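Local coordinates for protein 4-alpha-glucanotransferase (Aquifex aeolicus, PDB 1TZ7) that is an amylomaltase (disproportionating enzyme), a carbohydrate-active protein of the 4-alpha-glucanotransferase family built round a barrel of eight parallel strands, at residues A[253-261]-A[269-277]; A[331-342]-A[361-371]. One frame throughout, in Å; residues are numbered along the deposited sequence.

Contact 1: residues A[253-261]-A[269-277]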
loop_
_atom_site.group_PDB
_atom_site.type_symbol
_atom_site.label_atom_id
_atom_site.label_comp_id
_atom_site.label_asym_id
_atom_site.label_seq_id
_atom_site.Cartn_x
_atom_site.Cartn_y
_atom_site.Cartn_z
ATOM N N PRO A 253 0.794 23.967 6.433
ATOM C CA PRO A 253 0.016 23.781 5.206
ATOM C C PRO A 253 -0.857 24.989 4.889
ATOM O O PRO A 253 -1.577 25.474 5.756
ATOM C CB PRO A 253 -0.851 22.550 5.519
ATOM C CG PRO A 253 -0.143 21.853 6.625
ATOM C CD PRO A 253 0.521 22.914 7.426
ATOM N N LEU A 254 -0.772 25.469 3.655
ATOM C CA LEU A 254 -1.664 26.509 3.159
ATOM C C LEU A 254 -2.940 25.874 2.596
ATOM O O LEU A 254 -4.027 26.429 2.721
ATOM C CB LEU A 254 -0.953 27.332 2.072
ATOM C CG LEU A 254 -1.474 28.744 1.774
ATOM C CD1 LEU A 254 -1.471 29.627 3.026
ATOM C CD2 LEU A 254 -0.635 29.381 0.670
ATOM N N PHE A 255 -2.792 24.705 1.973
ATOM C CA PHE A 255 -3.942 23.899 1.559
ATOM C C PHE A 255 -3.721 22.422 1.895
ATOM O O PHE A 255 -2.583 21.958 1.972
ATOM C CB PHE A 255 -4.193 24.061 0.060
ATOM C CG PHE A 255 -4.563 25.465 -0.350
ATOM C CD1 PHE A 255 -5.884 25.895 -0.300
ATOM C CD2 PHE A 255 -3.591 26.355 -0.785
ATOM C CE1 PHE A 255 -6.227 27.189 -0.677
ATOM C CE2 PHE A 255 -3.930 27.651 -1.163
ATOM C CZ PHE A 255 -5.249 28.064 -1.108
ATOM N N VAL A 256 -4.816 21.688 2.091
ATOM C CA VAL A 256 -4.739 20.261 2.412
ATOM C C VAL A 256 -5.617 19.421 1.477
ATOM O O VAL A 256 -6.444 19.953 0.735
ATOM C CB VAL A 256 -5.142 19.979 3.894
ATOM C CG1 VAL A 256 -4.092 20.524 4.843
ATOM C CG2 VAL A 256 -6.516 20.565 4.209
ATOM N N ALA A 257 -5.427 18.108 1.525
ATOM C CA ALA A 257 -5.957 17.216 0.508
ATOM C C ALA A 257 -7.289 16.632 0.945
ATOM O O ALA A 257 -7.630 16.648 2.127
ATOM C CB ALA A 257 -4.963 16.103 0.216
ATOM N N GLY A 258 -8.031 16.117 -0.019
ATOM C CA GLY A 258 -9.297 15.466 0.244
ATOM C C GLY A 258 -10.046 15.175 -1.041
ATOM O O GLY A 258 -9.462 15.186 -2.126
ATOM N N VAL A 259 -11.340 14.904 -0.914
ATOM C CA VAL A 259 -12.233 14.809 -2.070
ATOM C C VAL A 259 -13.575 15.484 -1.750
ATOM O O VAL A 259 -13.965 15.577 -0.587
ATOM C CB VAL A 259 -12.481 13.328 -2.476
ATOM C CG1 VAL A 259 -11.270 12.766 -3.205
ATOM C CG2 VAL A 259 -12.817 12.481 -1.257
ATOM N N PRO A 260 -14.274 15.956 -2.784
ATOM C CA PRO A 260 -15.504 16.733 -2.590
ATOM C C PRO A 260 -16.677 15.863 -2.134
ATOM O O PRO A 260 -16.567 14.642 -2.151
ATOM C CB PRO A 260 -15.775 17.309 -3.984
ATOM C CG PRO A 260 -15.151 16.343 -4.920
ATOM C CD PRO A 260 -13.952 15.782 -4.212
ATOM N N PRO A 261 -17.781 16.493 -1.727
ATOM C CA PRO A 261 -19.003 15.762 -1.360
ATOM C C PRO A 261 -19.517 14.868 -2.495
ATOM O O PRO A 261 -19.585 15.313 -3.642
ATOM C CB PRO A 261 -20.011 16.887 -1.066
ATOM C CG PRO A 261 -19.175 18.089 -0.766
ATOM C CD PRO A 261 -17.940 17.952 -1.577
ATOM N N GLN A 269 -14.478 13.846 2.291
ATOM C CA GLN A 269 -13.462 13.389 3.238
ATOM C C GLN A 269 -12.301 14.372 3.293
ATOM O O GLN A 269 -11.817 14.840 2.261
ATOM C CB GLN A 269 -12.944 11.989 2.860
ATOM C CG GLN A 269 -13.831 11.222 1.889
ATOM C CD GLN A 269 -13.295 9.833 1.588
ATOM O OE1 GLN A 269 -13.445 8.917 2.394
ATOM N NE2 GLN A 269 -12.668 9.675 0.425
ATOM N N LEU A 270 -11.863 14.681 4.507
ATOM C CA LEU A 270 -10.693 15.517 4.713
ATOM C C LEU A 270 -9.499 14.646 5.103
ATOM O O LEU A 270 -9.406 14.174 6.237
ATOM C CB LEU A 270 -10.975 16.551 5.806
ATOM C CG LEU A 270 -9.989 17.711 5.922
ATOM C CD1 LEU A 270 -10.056 18.604 4.697
ATOM C CD2 LEU A 270 -10.272 18.511 7.187
ATOM N N TRP A 271 -8.595 14.429 4.151
ATOM C CA TRP A 271 -7.455 13.537 4.360
ATOM C C TRP A 271 -6.393 14.186 5.244
ATOM O O TRP A 271 -5.705 13.504 5.999
ATOM C CB TRP A 271 -6.836 13.138 3.019
ATOM C CG TRP A 271 -7.750 12.324 2.143
ATOM C CD1 TRP A 271 -8.874 11.649 2.526
ATOM C CD2 TRP A 271 -7.611 12.100 0.738
ATOM N NE1 TRP A 271 -9.444 11.023 1.444
ATOM C CE2 TRP A 271 -8.686 11.284 0.332
ATOM C CE3 TRP A 271 -6.681 12.510 -0.229
ATOM C CZ2 TRP A 271 -8.856 10.870 -0.989
ATOM C CZ3 TRP A 271 -6.856 12.098 -1.540
ATOM C CH2 TRP A 271 -7.933 11.288 -1.907
ATOM N N GLY A 272 -6.261 15.505 5.140
ATOM C CA GLY A 272 -5.386 16.257 6.024
ATOM C C GLY A 272 -3.919 16.232 5.600
ATOM O O GLY A 272 -3.059 16.753 6.308
ATOM N N ASN A 273 -3.634 15.628 4.444
ATOM C CA ASN A 273 -2.308 15.752 3.827
ATOM C C ASN A 273 -2.139 17.154 3.254
ATOM O O ASN A 273 -3.102 17.764 2.835
ATOM C CB ASN A 273 -2.128 14.717 2.696
ATOM C CG ASN A 273 -2.567 13.310 3.101
ATOM O OD1 ASN A 273 -3.747 12.980 3.048
ATOM N ND2 ASN A 273 -1.606 12.475 3.494
ATOM N N PRO A 274 -0.915 17.657 3.226
ATOM C CA PRO A 274 -0.612 18.854 2.444
ATOM C C PRO A 274 -0.629 18.516 0.959
ATOM O O PRO A 274 -0.215 17.428 0.592
ATOM C CB PRO A 274 0.797 19.226 2.904
ATOM C CG PRO A 274 1.401 17.939 3.340
ATOM C CD PRO A 274 0.278 17.118 3.901
ATOM N N VAL A 275 -1.126 19.422 0.128
ATOM C CA VAL A 275 -1.182 19.177 -1.308
ATOM C C VAL A 275 0.140 19.538 -1.950
ATOM O O VAL A 275 0.927 20.298 -1.389
ATOM C CB VAL A 275 -2.329 19.972 -1.993
ATOM C CG1 VAL A 275 -3.669 19.609 -1.377
ATOM C CG2 VAL A 275 -2.079 21.478 -1.909
ATOM N N TYR A 276 0.387 18.983 -3.126
ATOM C CA TYR A 276 1.600 19.263 -3.865
ATOM C C TYR A 276 1.536 20.658 -4.486
ATOM O O TYR A 276 0.498 21.072 -5.001
ATOM C CB TYR A 276 1.803 18.217 -4.970
ATOM C CG TYR A 276 2.169 16.824 -4.463
ATOM C CD1 TYR A 276 1.463 15.705 -4.884
ATOM C CD2 TYR A 276 3.230 16.637 -3.573
ATOM C CE1 TYR A 276 1.792 14.427 -4.433
ATOM C CE2 TYR A 276 3.567 15.364 -3.113
ATOM C CZ TYR A 276 2.841 14.262 -3.549
ATOM O OH TYR A 276 3.167 12.990 -3.104
ATOM N N ASN A 277 2.649 21.378 -4.427
ATOM C CA ASN A 277 2.883 22.501 -5.319
ATOM C C ASN A 277 3.433 22.001 -6.655
ATOM O O ASN A 277 4.642 21.950 -6.859
ATOM C CB ASN A 277 3.866 23.482 -4.687
ATOM C CG ASN A 277 3.963 24.782 -5.456
ATOM O OD1 ASN A 277 3.032 25.569 -5.477
ATOM N ND2 ASN A 277 5.092 25.007 -6.086
#

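Contact 2: residues A[331-342]-A[361-371]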
loop_
_atom_site.group_PDB
_atom_site.type_symbol
_atom_site.label_atom_id
_atom_site.label_comp_id
_atom_site.label_asym_id
_atom_site.label_seq_id
_atom_site.Cartn_x
_atom_site.Cartn_y
_atom_site.Cartn_z
ATOM N N LYS A 331 -6.027 21.712 -11.439
ATOM C CA LYS A 331 -5.382 20.886 -12.463
ATOM C C LYS A 331 -3.933 20.601 -12.092
ATOM O O LYS A 331 -3.209 21.492 -11.663
ATOM C CB LYS A 331 -5.445 21.579 -13.832
ATOM C CG LYS A 331 -6.873 21.761 -14.380
ATOM C CD LYS A 331 -7.435 20.453 -14.932
ATOM C CE LYS A 331 -8.851 20.638 -15.486
ATOM N NZ LYS A 331 -9.755 19.507 -15.118
ATOM N N ALA A 332 -3.527 19.341 -12.249
ATOM C CA ALA A 332 -2.132 18.935 -12.089
ATOM C C ALA A 332 -1.555 18.511 -13.457
ATOM O O ALA A 332 -2.301 18.168 -14.362
ATOM C CB ALA A 332 -2.036 17.775 -11.086
ATOM N N PRO A 333 -0.230 18.533 -13.589
ATOM C CA PRO A 333 0.421 18.319 -14.887
ATOM C C PRO A 333 0.673 16.833 -15.189
ATOM O O PRO A 333 1.815 16.427 -15.367
ATOM C CB PRO A 333 1.742 19.066 -14.727
ATOM C CG PRO A 333 2.084 18.905 -13.263
ATOM C CD PRO A 333 0.754 18.768 -12.517
ATOM N N GLY A 334 -0.396 16.046 -15.247
ATOM C CA GLY A 334 -0.287 14.608 -15.392
ATOM C C GLY A 334 0.319 14.201 -16.721
ATOM O O GLY A 334 1.121 13.269 -16.783
ATOM N N LYS A 335 -0.062 14.900 -17.786
ATOM C CA LYS A 335 0.454 14.603 -19.122
ATOM C C LYS A 335 1.981 14.749 -19.167
ATOM O O LYS A 335 2.677 13.893 -19.700
ATOM C CB LYS A 335 -0.194 15.523 -20.166
ATOM C CG LYS A 335 -1.481 14.951 -20.799
ATOM C CD LYS A 335 -2.733 15.700 -20.329
ATOM C CE LYS A 335 -2.999 16.935 -21.175
ATOM N NZ LYS A 335 -3.725 16.599 -22.431
ATOM N N THR A 336 2.488 15.836 -18.595
ATOM C CA THR A 336 3.931 16.093 -18.577
ATOM C C THR A 336 4.660 15.117 -17.659
ATOM O O THR A 336 5.753 14.658 -17.977
ATOM C CB THR A 336 4.225 17.556 -18.138
ATOM O OG1 THR A 336 3.053 18.150 -17.578
ATOM C CG2 THR A 336 4.532 18.425 -19.330
ATOM N N LEU A 337 4.047 14.802 -16.521
ATOM C CA LEU A 337 4.657 13.909 -15.540
ATOM C C LEU A 337 4.829 12.511 -16.103
ATOM O O LEU A 337 5.882 11.904 -15.964
ATOM C CB LEU A 337 3.802 13.842 -14.267
ATOM C CG LEU A 337 4.135 12.693 -13.303
ATOM C CD1 LEU A 337 5.520 12.864 -12.733
ATOM C CD2 LEU A 337 3.104 12.604 -12.190
ATOM N N PHE A 338 3.787 11.991 -16.724
ATOM C CA PHE A 338 3.798 10.605 -17.135
ATOM C C PHE A 338 4.576 10.407 -18.440
ATOM O O PHE A 338 5.101 9.334 -18.683
ATOM C CB PHE A 338 2.378 10.059 -17.242
ATOM C CG PHE A 338 1.819 9.594 -15.928
ATOM C CD1 PHE A 338 0.887 10.356 -15.245
ATOM C CD2 PHE A 338 2.246 8.404 -15.362
ATOM C CE1 PHE A 338 0.385 9.929 -14.029
ATOM C CE2 PHE A 338 1.747 7.980 -14.152
ATOM C CZ PHE A 338 0.817 8.742 -13.486
ATOM N N LYS A 339 4.662 11.454 -19.260
ATOM C CA LYS A 339 5.538 11.428 -20.440
ATOM C C LYS A 339 6.987 11.199 -20.013
ATOM O O LYS A 339 7.710 10.408 -20.625
ATOM C CB LYS A 339 5.428 12.735 -21.231
ATOM C CG LYS A 339 6.221 12.728 -22.560
ATOM C CD LYS A 339 5.808 13.876 -23.480
ATOM C CE LYS A 339 6.322 13.676 -24.917
ATOM N NZ LYS A 339 7.454 12.719 -24.993
ATOM N N LYS A 340 7.403 11.888 -18.955
ATOM C CA LYS A 340 8.754 11.731 -18.429
ATOM C C LYS A 340 8.925 10.394 -17.709
ATOM O O LYS A 340 9.939 9.732 -17.872
ATOM C CB LYS A 340 9.103 12.879 -17.483
ATOM C CG LYS A 340 10.474 13.476 -17.727
ATOM C CD LYS A 340 11.235 13.662 -16.445
ATOM C CE LYS A 340 12.675 14.063 -16.706
ATOM N NZ LYS A 340 13.054 15.289 -15.971
ATOM N N LEU A 341 7.924 10.002 -16.916
ATOM C CA LEU A 341 7.995 8.739 -16.162
ATOM C C LEU A 341 8.068 7.530 -17.103
ATOM O O LEU A 341 8.795 6.580 -16.837
ATOM C CB LEU A 341 6.789 8.589 -15.212
ATOM C CG LEU A 341 6.812 9.430 -13.921
ATOM C CD1 LEU A 341 5.565 9.156 -13.091
ATOM C CD2 LEU A 341 8.070 9.158 -13.099
ATOM N N LEU A 342 7.317 7.573 -18.199
ATOM C CA LEU A 342 7.289 6.455 -19.148
ATOM C C LEU A 342 8.532 6.461 -20.058
ATOM O O LEU A 342 8.841 5.467 -20.688
ATOM C CB LEU A 342 5.995 6.476 -20.002
ATOM C CG LEU A 342 4.792 5.615 -19.503
ATOM C CD1 LEU A 342 5.233 4.250 -18.967
ATOM C CD2 LEU A 342 3.999 6.342 -18.473
ATOM N N GLU A 361 -11.639 13.191 -18.760
ATOM C CA GLU A 361 -10.285 13.744 -18.717
ATOM C C GLU A 361 -9.331 12.764 -18.063
ATOM O O GLU A 361 -8.220 12.564 -18.542
ATOM C CB GLU A 361 -10.260 15.059 -17.945
ATOM C CG GLU A 361 -11.017 16.188 -18.609
ATOM C CD GLU A 361 -12.246 16.600 -17.828
ATOM O OE1 GLU A 361 -13.167 15.766 -17.683
ATOM O OE2 GLU A 361 -12.291 17.758 -17.357
ATOM N N VAL A 362 -9.777 12.150 -16.965
ATOM C CA VAL A 362 -8.968 11.170 -16.244
ATOM C C VAL A 362 -8.765 9.920 -17.079
ATOM O O VAL A 362 -7.657 9.399 -17.159
ATOM C CB VAL A 362 -9.622 10.769 -14.891
ATOM C CG1 VAL A 362 -8.802 9.679 -14.195
ATOM C CG2 VAL A 362 -9.767 11.988 -13.983
ATOM N N ARG A 363 -9.843 9.434 -17.701
ATOM C CA ARG A 363 -9.770 8.226 -18.530
ATOM C C ARG A 363 -8.831 8.446 -19.719
ATOM O O ARG A 363 -8.087 7.557 -20.095
ATOM C CB ARG A 363 -11.162 7.829 -19.027
ATOM C CG ARG A 363 -12.083 7.293 -17.938
ATOM C CD ARG A 363 -13.478 6.905 -18.438
ATOM N NE ARG A 363 -14.516 7.768 -17.875
ATOM C CZ ARG A 363 -15.311 7.434 -16.856
ATOM N NH1 ARG A 363 -15.200 6.243 -16.270
ATOM N NH2 ARG A 363 -16.220 8.297 -16.421
ATOM N N TYR A 364 -8.867 9.647 -20.293
ATOM C CA TYR A 364 -7.989 9.978 -21.407
ATOM C C TYR A 364 -6.526 9.992 -20.994
ATOM O O TYR A 364 -5.680 9.529 -21.727
ATOM C CB TYR A 364 -8.352 11.323 -22.008
ATOM C CG TYR A 364 -7.594 11.616 -23.280
ATOM C CD1 TYR A 364 -7.906 10.956 -24.462
ATOM C CD2 TYR A 364 -6.549 12.540 -23.298
ATOM C CE1 TYR A 364 -7.210 11.211 -25.634
ATOM C CE2 TYR A 364 -5.845 12.803 -24.467
ATOM C CZ TYR A 364 -6.184 12.132 -25.634
ATOM O OH TYR A 364 -5.499 12.381 -26.799
ATOM N N LEU A 365 -6.238 10.535 -19.810
ATOM C CA LEU A 365 -4.865 10.539 -19.287
ATOM C C LEU A 365 -4.372 9.116 -19.111
ATOM O O LEU A 365 -3.288 8.774 -19.551
ATOM C CB LEU A 365 -4.791 11.286 -17.949
ATOM C CG LEU A 365 -3.415 11.296 -17.260
ATOM C CD1 LEU A 365 -2.407 12.094 -18.076
ATOM C CD2 LEU A 365 -3.523 11.850 -15.847
ATOM N N ARG A 366 -5.189 8.291 -18.469
ATOM C CA ARG A 366 -4.848 6.900 -18.227
ATOM C C ARG A 366 -4.550 6.167 -19.544
ATOM O O ARG A 366 -3.535 5.508 -19.671
ATOM C CB ARG A 366 -5.993 6.199 -17.488
ATOM C CG ARG A 366 -5.609 4.864 -16.872
ATOM C CD ARG A 366 -6.581 3.749 -17.172
ATOM N NE ARG A 366 -7.946 4.101 -16.811
ATOM C CZ ARG A 366 -9.001 3.988 -17.626
ATOM N NH1 ARG A 366 -8.852 3.530 -18.866
ATOM N NH2 ARG A 366 -10.209 4.337 -17.197
ATOM N N GLU A 367 -5.447 6.306 -20.512
ATOM C CA GLU A 367 -5.387 5.511 -21.738
ATOM C C GLU A 367 -4.335 6.048 -22.710
ATOM O O GLU A 367 -3.835 5.318 -23.554
ATOM C CB GLU A 367 -6.758 5.476 -22.415
ATOM C CG GLU A 367 -7.792 4.649 -21.654
ATOM C CD GLU A 367 -9.040 4.352 -22.478
ATOM O OE1 GLU A 367 -9.249 5.017 -23.519
ATOM O OE2 GLU A 367 -9.811 3.456 -22.080
ATOM N N THR A 368 -4.003 7.329 -22.581
ATOM C CA THR A 368 -2.954 7.930 -23.397
ATOM C C THR A 368 -1.612 7.240 -23.130
ATOM O O THR A 368 -0.802 7.069 -24.038
ATOM C CB THR A 368 -2.838 9.453 -23.096
ATOM O OG1 THR A 368 -3.950 10.149 -23.669
ATOM C CG2 THR A 368 -1.623 10.065 -23.794
ATOM N N PHE A 369 -1.391 6.842 -21.877
ATOM C CA PHE A 369 -0.136 6.204 -21.485
ATOM C C PHE A 369 -0.295 4.699 -21.263
ATOM O O PHE A 369 0.591 4.052 -20.698
ATOM C CB PHE A 369 0.415 6.873 -20.240
ATOM C CG PHE A 369 0.820 8.291 -20.459
ATOM C CD1 PHE A 369 0.030 9.334 -19.996
ATOM C CD2 PHE A 369 1.987 8.591 -21.148
ATOM C CE1 PHE A 369 0.402 10.645 -20.209
ATOM C CE2 PHE A 369 2.364 9.902 -21.363
ATOM C CZ PHE A 369 1.575 10.930 -20.895
ATOM N N LYS A 370 -1.426 4.150 -21.726
ATOM C CA LYS A 370 -1.653 2.691 -21.743
ATOM C C LYS A 370 -1.557 2.095 -20.348
ATOM O O LYS A 370 -1.184 0.949 -20.181
ATOM C CB LYS A 370 -0.651 1.991 -22.684
ATOM C CG LYS A 370 -0.648 2.526 -24.114
ATOM C CD LYS A 370 -1.966 2.237 -24.829
ATOM C CE LYS A 370 -1.739 1.794 -26.275
ATOM N NZ LYS A 370 -3.011 1.395 -26.946
ATOM N N ILE A 371 -1.905 2.884 -19.350
ATOM C CA ILE A 371 -1.902 2.413 -17.983
ATOM C C ILE A 371 -3.209 1.663 -17.702
ATOM O O ILE A 371 -4.290 2.214 -17.893
ATOM C CB ILE A 371 -1.744 3.603 -17.023
ATOM C CG1 ILE A 371 -0.379 4.277 -17.247
ATOM C CG2 ILE A 371 -1.892 3.150 -15.576
ATOM C CD1 ILE A 371 -0.216 5.616 -16.522
#

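Contact 1: residues A[253-261]-A[269-277]
Strands 255-259 and 269-274 pair as an antiparallel beta hairpin whose axes come within 4.3 Å at 140°, with a register shift of two between Val256-Pro274 and Gly258-Leu270 that makes a beta bulge. At the bulge Ala257 uses both backbone groups: its N donates to Asn273 O (2.7 Å), and its O accepts from Trp271 N, which stands 36° above the carbonyl plane. Beyond the bulge Val259 N reaches Gln269 O (3.2 Å) in the carbonyl plane; Val275 N to Phe255 O is weak. Trp271 lays one face of its indole over Gly258, whose CA stands 4.1 Å from the centroid of the five-membered ring in a CH-pi contact. The far rim of the six-membered ring crosses Val259, with CZ2 3.8 Å from Val259 CG1, while Ala257 CB approaches CE3 obliquely. Val259 CG2 lies alongside Gln269, 3.3 Å from its NE2. Val275, with CG1 anti to its carbonyl carbon (chi1 -58°), lays that methyl on the Val256 carbonyl and leaves CG2 3.9 Å from Phe255 CB. Val256 CG2 meets Leu270 CD1. Asn273 turns its ND2 to Pro231 O, and His307 meets the Trp271 ring edge-to-face. Ala257's bonds to Asn273 and Trp271 carry the strands across the bulge and the indole lies over the next residue, Gly258, implying a hairpin held by main chain and apolar packing, without a salt bridge between the strands.

Contact 2: residues A[331-342]-A[361-371]
The Phe369 ring is sandwiched, with Phe338 CB over the centre of one face, 3.7 Å from the centroid, and Thr368 CG2 over the rim of the other; Leu365 CD1 lies at its edge, in plane. This is helix-to-helix packing on the outside of the parallel-stranded barrel: helix 334-344 receives the C-terminal end of helix 360-368, which a Schellman motif closes with Lys370 at positive phi. Phe369, the first residue to leave the helix, has CG anti to its carbonyl carbon (chi1 -66°), and its ring reaches the backbone of the other helix, with CZ 3.4 Å from Lys335 O. The Phe338 and Phe369 planes are inclined at 39°, an oblique pair. Ile371 CD1 approaches the Phe338 ring obliquely and off-centre, 4.3 Å from its centroid, and Phe311 meets that ring edge-to-face. Leu342 CD2 reaches Phe369 CB at 4.0 Å. Leu365 sends CD1 against the Gly334-Lys335 peptide, 3.7 Å from Lys335 N, where the glycine lets the helices come close. Farther out Lys331, whose NZ has a salt bridge to Glu312, also makes a long one to Glu361, with NZ 3.8 Å from OE2.

In the fold
Both segments of contact 1 precede those of contact 2 in the sequence. Their centres lie about 21 Å apart, and the contacts do not meet, their nearest atoms staying about 7 Å apart. The antiparallel four-stranded sheet connects them: contact 1 pairs its edge strand 269-274 with 255-259, strand 313-318 follows, and the other edge, 328-331, ends at Lys331 in contact 2. From there the chain enters helix 334-344, then strand 350-352 of the eight-stranded parallel sheet, and helix 360-368 before strand 373-376. Helix 278-283, directly after contact 1, touches Ala332, Pro333 and Thr336, bridging to the start of helix 334-344 and tying the small appended sheet to the barrel's outer helical layer.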